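Local coordinates for protein acyl-CoA thioester hydrolase HI0827 (Haemophilus influenzae Rd KW20, PDB 3BJK) that probably hydrolyses the thioester bond of a broad range of acyl-coenzyme A substrates, working as a hexameric hotdog-fold thioesterase built as a trimer of dimers, at residues S12-P24 against W37-L49. The protein carries 1 engineered substitution. Residues are numbered along the deposited sequence; the frame is centred on the assembly and turned at random.
Sequences SKGVLLLRTLAMP and WIMSQMAMGGAIL. Engineered in segment 37-49: Ala43 (natural residue Asp). With EDO (1,2-ethanediol), chain B.
Leu18 and Leu17 meet helix 37-49 at Gly45, whose lack of a side chain is consistent with the close approach of the strand and helix axes, 7.1 Å. Apolar contacts do most of the work. Leu18 puts CG 3.5 Å from Gly45 CA and forks over the helix: CD2 meets Ile48 CD1 at 3.6 Å, while CD1 reaches Met44 CG and the Gln41 backbone carbonyl. Leu17 presses its CD1 methyl against the peptide between Gly45 and Gly46 and brings CD2 to 3.7 Å from Leu49 CB. Both leucines point to the helix because strand 15-21 has a classic beta bulge here, Leu17 and Leu18 together facing Cys80. This is the hotdog fold, a long helix wrapped by an antiparallel sheet, with 15-21 the outermost strand within the chain, pairing with its counterpart in a second subunit. Contacts with flat groups follow toward Trp37. Thr20 CG2 lies near the ring plane at the indole edge, 3.6 Å from Trp37 CZ2, and 3.4 Å from Gln41 NE2. A bend at chi2 (-67°) carries the Gln41 amide toward the strand, while Gln41 CG sits over one indole face, offset toward the rim. Arg19 points away from the helix, its NH1 hydrogen-bonded to O1 of an ethanediol probably from the crystallisation liquor (2.9 Å) and NH2 salt-bridged to Glu52 of the second subunit.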
loop_
_atom_site.group_PDB
_atom_site.type_symbol
_atom_site.label_atom_id
_atom_site.label_comp_id
_atom_site.label_asym_id
_atom_site.label_seq_id
_atom_site.Cartn_x
_atom_site.Cartn_y
_atom_site.Cartn_z
ATOM N N SER C 12 3.875 -7.566 -30.078
ATOM C CA SER C 12 4.032 -8.468 -28.919
ATOM C C SER C 12 4.061 -9.946 -29.299
ATOM O O SER C 12 3.420 -10.384 -30.259
ATOM C CB SER C 12 2.933 -8.229 -27.854
ATOM O OG SER C 12 1.963 -7.284 -28.277
ATOM N N LYS C 13 4.821 -10.713 -28.536
ATOM C CA LYS C 13 4.760 -12.173 -28.615
ATOM C C LYS C 13 4.230 -12.711 -27.289
ATOM O O LYS C 13 4.631 -12.246 -26.201
ATOM C CB LYS C 13 6.136 -12.777 -28.858
ATOM C CG LYS C 13 6.732 -12.491 -30.201
ATOM C CD LYS C 13 7.898 -13.453 -30.477
ATOM C CE LYS C 13 8.707 -13.025 -31.707
ATOM N NZ LYS C 13 9.528 -14.171 -32.249
ATOM N N GLY C 14 3.354 -13.705 -27.389
ATOM C CA GLY C 14 2.866 -14.391 -26.217
ATOM C C GLY C 14 1.378 -14.210 -25.998
ATOM O O GLY C 14 0.691 -13.550 -26.768
ATOM N N VAL C 15 0.888 -14.796 -24.918
ATOM C CA VAL C 15 -0.487 -14.611 -24.527
ATOM C C VAL C 15 -0.556 -13.484 -23.510
ATOM O O VAL C 15 0.409 -13.201 -22.824
ATOM C CB VAL C 15 -1.105 -15.926 -23.998
ATOM C CG1 VAL C 15 -1.062 -16.946 -25.080
ATOM C CG2 VAL C 15 -0.391 -16.452 -22.786
ATOM N N LEU C 16 -1.702 -12.845 -23.403
ATOM C CA LEU C 16 -1.829 -11.734 -22.489
ATOM C C LEU C 16 -1.948 -12.344 -21.094
ATOM O O LEU C 16 -2.809 -13.169 -20.838
ATOM C CB LEU C 16 -3.013 -10.852 -22.799
ATOM C CG LEU C 16 -3.239 -9.665 -21.831
ATOM C CD1 LEU C 16 -2.229 -8.592 -22.055
ATOM C CD2 LEU C 16 -4.580 -9.117 -22.120
ATOM N N LEU C 17 -1.034 -11.949 -20.243
ATOM C CA LEU C 17 -0.987 -12.401 -18.870
ATOM C C LEU C 17 -1.734 -11.468 -17.903
ATOM O O LEU C 17 -2.512 -11.915 -17.042
ATOM C CB LEU C 17 0.446 -12.492 -18.415
ATOM C CG LEU C 17 1.393 -13.292 -19.311
ATOM C CD1 LEU C 17 2.801 -13.072 -18.879
ATOM C CD2 LEU C 17 1.007 -14.776 -19.291
ATOM N N LEU C 18 -1.463 -10.169 -18.058
ATOM C CA LEU C 18 -1.911 -9.166 -17.132
ATOM C C LEU C 18 -2.094 -7.881 -17.860
ATOM O O LEU C 18 -1.376 -7.614 -18.808
ATOM C CB LEU C 18 -0.889 -8.844 -16.062
ATOM C CG LEU C 18 -0.505 -9.790 -14.935
ATOM C CD1 LEU C 18 0.494 -9.028 -14.058
ATOM C CD2 LEU C 18 -1.697 -10.206 -14.148
ATOM N N ARG C 19 -3.042 -7.087 -17.380
ATOM C CA ARG C 19 -3.328 -5.766 -17.921
ATOM C C ARG C 19 -3.811 -4.848 -16.795
ATOM O O ARG C 19 -4.777 -5.169 -16.080
ATOM C CB ARG C 19 -4.392 -5.807 -19.006
ATOM C CG ARG C 19 -4.496 -4.509 -19.809
ATOM C CD ARG C 19 -5.258 -4.769 -21.094
ATOM N NE ARG C 19 -5.264 -3.694 -22.089
ATOM C CZ ARG C 19 -6.254 -2.853 -22.357
ATOM N NH1 ARG C 19 -7.378 -2.826 -21.658
ATOM N NH2 ARG C 19 -6.101 -1.976 -23.340
ATOM N N THR C 20 -3.194 -3.680 -16.708
ATOM C CA THR C 20 -3.472 -2.751 -15.628
ATOM C C THR C 20 -3.135 -1.284 -16.013
ATOM O O THR C 20 -2.652 -1.026 -17.084
ATOM C CB THR C 20 -2.844 -3.180 -14.281
ATOM O OG1 THR C 20 -3.491 -2.478 -13.236
ATOM C CG2 THR C 20 -1.380 -2.932 -14.170
ATOM N N LEU C 21 -3.427 -0.348 -15.124
ATOM C CA LEU C 21 -3.097 1.054 -15.336
ATOM C C LEU C 21 -1.949 1.440 -14.395
ATOM O O LEU C 21 -1.983 1.136 -13.199
ATOM C CB LEU C 21 -4.310 1.924 -15.057
ATOM C CG LEU C 21 -4.127 3.360 -15.586
ATOM C CD1 LEU C 21 -4.382 3.402 -17.069
ATOM C CD2 LEU C 21 -5.013 4.339 -14.876
ATOM N N ALA C 22 -0.957 2.149 -14.922
ATOM C CA ALA C 22 0.122 2.673 -14.099
ATOM C C ALA C 22 -0.398 3.872 -13.263
ATOM O O ALA C 22 -0.984 4.836 -13.785
ATOM C CB ALA C 22 1.307 3.037 -14.929
ATOM N N MET C 23 -0.244 3.734 -11.950
ATOM C CA MET C 23 -0.747 4.700 -10.959
ATOM C C MET C 23 0.354 5.533 -10.241
ATOM O O MET C 23 1.514 5.035 -10.097
ATOM C CB MET C 23 -1.568 3.943 -9.920
ATOM C CG MET C 23 -2.901 3.306 -10.395
ATOM S SD MET C 23 -4.114 4.438 -11.087
ATOM C CE MET C 23 -5.000 5.121 -9.654
ATOM N N PRO C 24 -0.006 6.772 -9.782
ATOM C CA PRO C 24 0.928 7.657 -9.028
ATOM C C PRO C 24 1.632 6.990 -7.815
ATOM O O PRO C 24 2.790 7.241 -7.595
ATOM C CB PRO C 24 0.066 8.843 -8.639
ATOM C CG PRO C 24 -0.969 8.897 -9.700
ATOM C CD PRO C 24 -1.305 7.453 -9.970
ATOM N N TRP C 37 7.957 -2.266 -9.264
ATOM C CA TRP C 37 6.562 -2.517 -9.583
ATOM C C TRP C 37 6.505 -3.301 -10.892
ATOM O O TRP C 37 5.704 -4.218 -11.002
ATOM C CB TRP C 37 5.764 -1.201 -9.664
ATOM C CG TRP C 37 4.295 -1.384 -10.046
ATOM C CD1 TRP C 37 3.267 -1.632 -9.212
ATOM C CD2 TRP C 37 3.732 -1.374 -11.400
ATOM N NE1 TRP C 37 2.092 -1.753 -9.932
ATOM C CE2 TRP C 37 2.347 -1.560 -11.268
ATOM C CE3 TRP C 37 4.273 -1.193 -12.683
ATOM C CZ2 TRP C 37 1.479 -1.601 -12.369
ATOM C CZ3 TRP C 37 3.417 -1.187 -13.774
ATOM C CH2 TRP C 37 2.013 -1.391 -13.611
ATOM N N ILE C 38 7.322 -2.911 -11.872
ATOM C CA ILE C 38 7.354 -3.581 -13.192
ATOM C C ILE C 38 7.748 -5.061 -13.000
ATOM O O ILE C 38 7.088 -5.955 -13.498
ATOM C CB ILE C 38 8.328 -2.876 -14.234
ATOM C CG1 ILE C 38 7.969 -1.398 -14.405
ATOM C CG2 ILE C 38 8.327 -3.639 -15.575
ATOM C CD1 ILE C 38 8.941 -0.561 -15.264
ATOM N N MET C 39 8.826 -5.293 -12.243
ATOM C CA MET C 39 9.272 -6.663 -11.912
ATOM C C MET C 39 8.184 -7.523 -11.269
ATOM O O MET C 39 8.041 -8.725 -11.628
ATOM C CB MET C 39 10.494 -6.589 -10.997
ATOM C CG MET C 39 11.711 -5.972 -11.678
ATOM S SD MET C 39 13.261 -6.156 -10.756
ATOM C CE MET C 39 13.150 -4.938 -9.584
ATOM N N SER C 40 7.436 -6.930 -10.322
ATOM C CA SER C 40 6.314 -7.578 -9.643
ATOM C C SER C 40 5.217 -7.951 -10.601
ATOM O O SER C 40 4.684 -9.073 -10.510
ATOM C CB SER C 40 5.721 -6.686 -8.557
ATOM O OG SER C 40 6.646 -6.481 -7.539
ATOM N N GLN C 41 4.876 -7.030 -11.527
ATOM C CA GLN C 41 3.856 -7.308 -12.575
ATOM C C GLN C 41 4.313 -8.489 -13.439
ATOM O O GLN C 41 3.564 -9.416 -13.684
ATOM C CB GLN C 41 3.630 -6.059 -13.476
ATOM C CG GLN C 41 2.887 -4.982 -12.820
ATOM C CD GLN C 41 1.433 -5.334 -12.514
ATOM O OE1 GLN C 41 1.099 -5.409 -11.378
ATOM N NE2 GLN C 41 0.592 -5.616 -13.536
ATOM N N MET C 42 5.560 -8.472 -13.891
ATOM C CA MET C 42 6.125 -9.600 -14.679
ATOM C C MET C 42 6.076 -10.887 -13.905
ATOM O O MET C 42 5.669 -11.884 -14.453
ATOM C CB MET C 42 7.548 -9.314 -15.127
ATOM C CG MET C 42 7.661 -8.115 -16.123
ATOM S SD MET C 42 9.266 -7.978 -16.930
ATOM C CE MET C 42 10.240 -7.361 -15.597
ATOM N N ALA C 43 6.438 -10.829 -12.613
ATOM C CA ALA C 43 6.405 -11.992 -11.730
ATOM C C ALA C 43 5.011 -12.606 -11.559
ATOM O O ALA C 43 4.829 -13.883 -11.614
ATOM C CB ALA C 43 6.937 -11.607 -10.385
ATOM N N MET C 44 4.040 -11.731 -11.300
ATOM C CA MET C 44 2.674 -12.135 -11.122
ATOM C C MET C 44 2.089 -12.710 -12.403
ATOM O O MET C 44 1.468 -13.802 -12.384
ATOM C CB MET C 44 1.874 -10.937 -10.636
ATOM C CG MET C 44 0.399 -11.069 -10.634
ATOM S SD MET C 44 -0.389 -9.739 -9.683
ATOM C CE MET C 44 0.709 -9.443 -8.372
ATOM N N GLY C 45 2.314 -11.991 -13.513
ATOM C CA GLY C 45 1.851 -12.428 -14.807
ATOM C C GLY C 45 2.437 -13.749 -15.233
ATOM O O GLY C 45 1.739 -14.699 -15.555
ATOM N N GLY C 46 3.762 -13.814 -15.212
ATOM C CA GLY C 46 4.476 -15.063 -15.521
ATOM C C GLY C 46 4.001 -16.258 -14.729
ATOM O O GLY C 46 3.776 -17.336 -15.291
ATOM N N ALA C 47 3.773 -16.036 -13.437
ATOM C CA ALA C 47 3.287 -17.086 -12.515
ATOM C C ALA C 47 1.913 -17.603 -12.838
ATOM O O ALA C 47 1.652 -18.833 -12.651
ATOM C CB ALA C 47 3.299 -16.575 -11.103
ATOM N N ILE C 48 1.034 -16.732 -13.306
ATOM C CA ILE C 48 -0.328 -17.137 -13.723
ATOM C C ILE C 48 -0.214 -18.219 -14.816
ATOM O O ILE C 48 -0.845 -19.245 -14.740
ATOM C CB ILE C 48 -1.192 -15.937 -14.229
ATOM C CG1 ILE C 48 -1.606 -15.011 -13.060
ATOM C CG2 ILE C 48 -2.462 -16.431 -14.912
ATOM C CD1 ILE C 48 -2.328 -13.682 -13.476
ATOM N N LEU C 49 0.583 -17.932 -15.836
ATOM C CA LEU C 49 0.784 -18.832 -16.961
ATOM C C LEU C 49 1.463 -20.165 -16.497
ATOM O O LEU C 49 1.037 -21.262 -16.868
ATOM C CB LEU C 49 1.599 -18.154 -18.034
ATOM C CG LEU C 49 1.394 -18.633 -19.509
ATOM C CD1 LEU C 49 2.667 -18.599 -20.260
ATOM C CD2 LEU C 49 0.651 -19.955 -19.729
HETATM C C1 EDO B . -10.117 -2.883 -23.901
HETATM O O1 EDO B . -9.600 -1.732 -23.205
HETATM C C2 EDO B . -9.198 -3.377 -25.039
HETATM O O2 EDO B . -8.686 -2.307 -25.864
#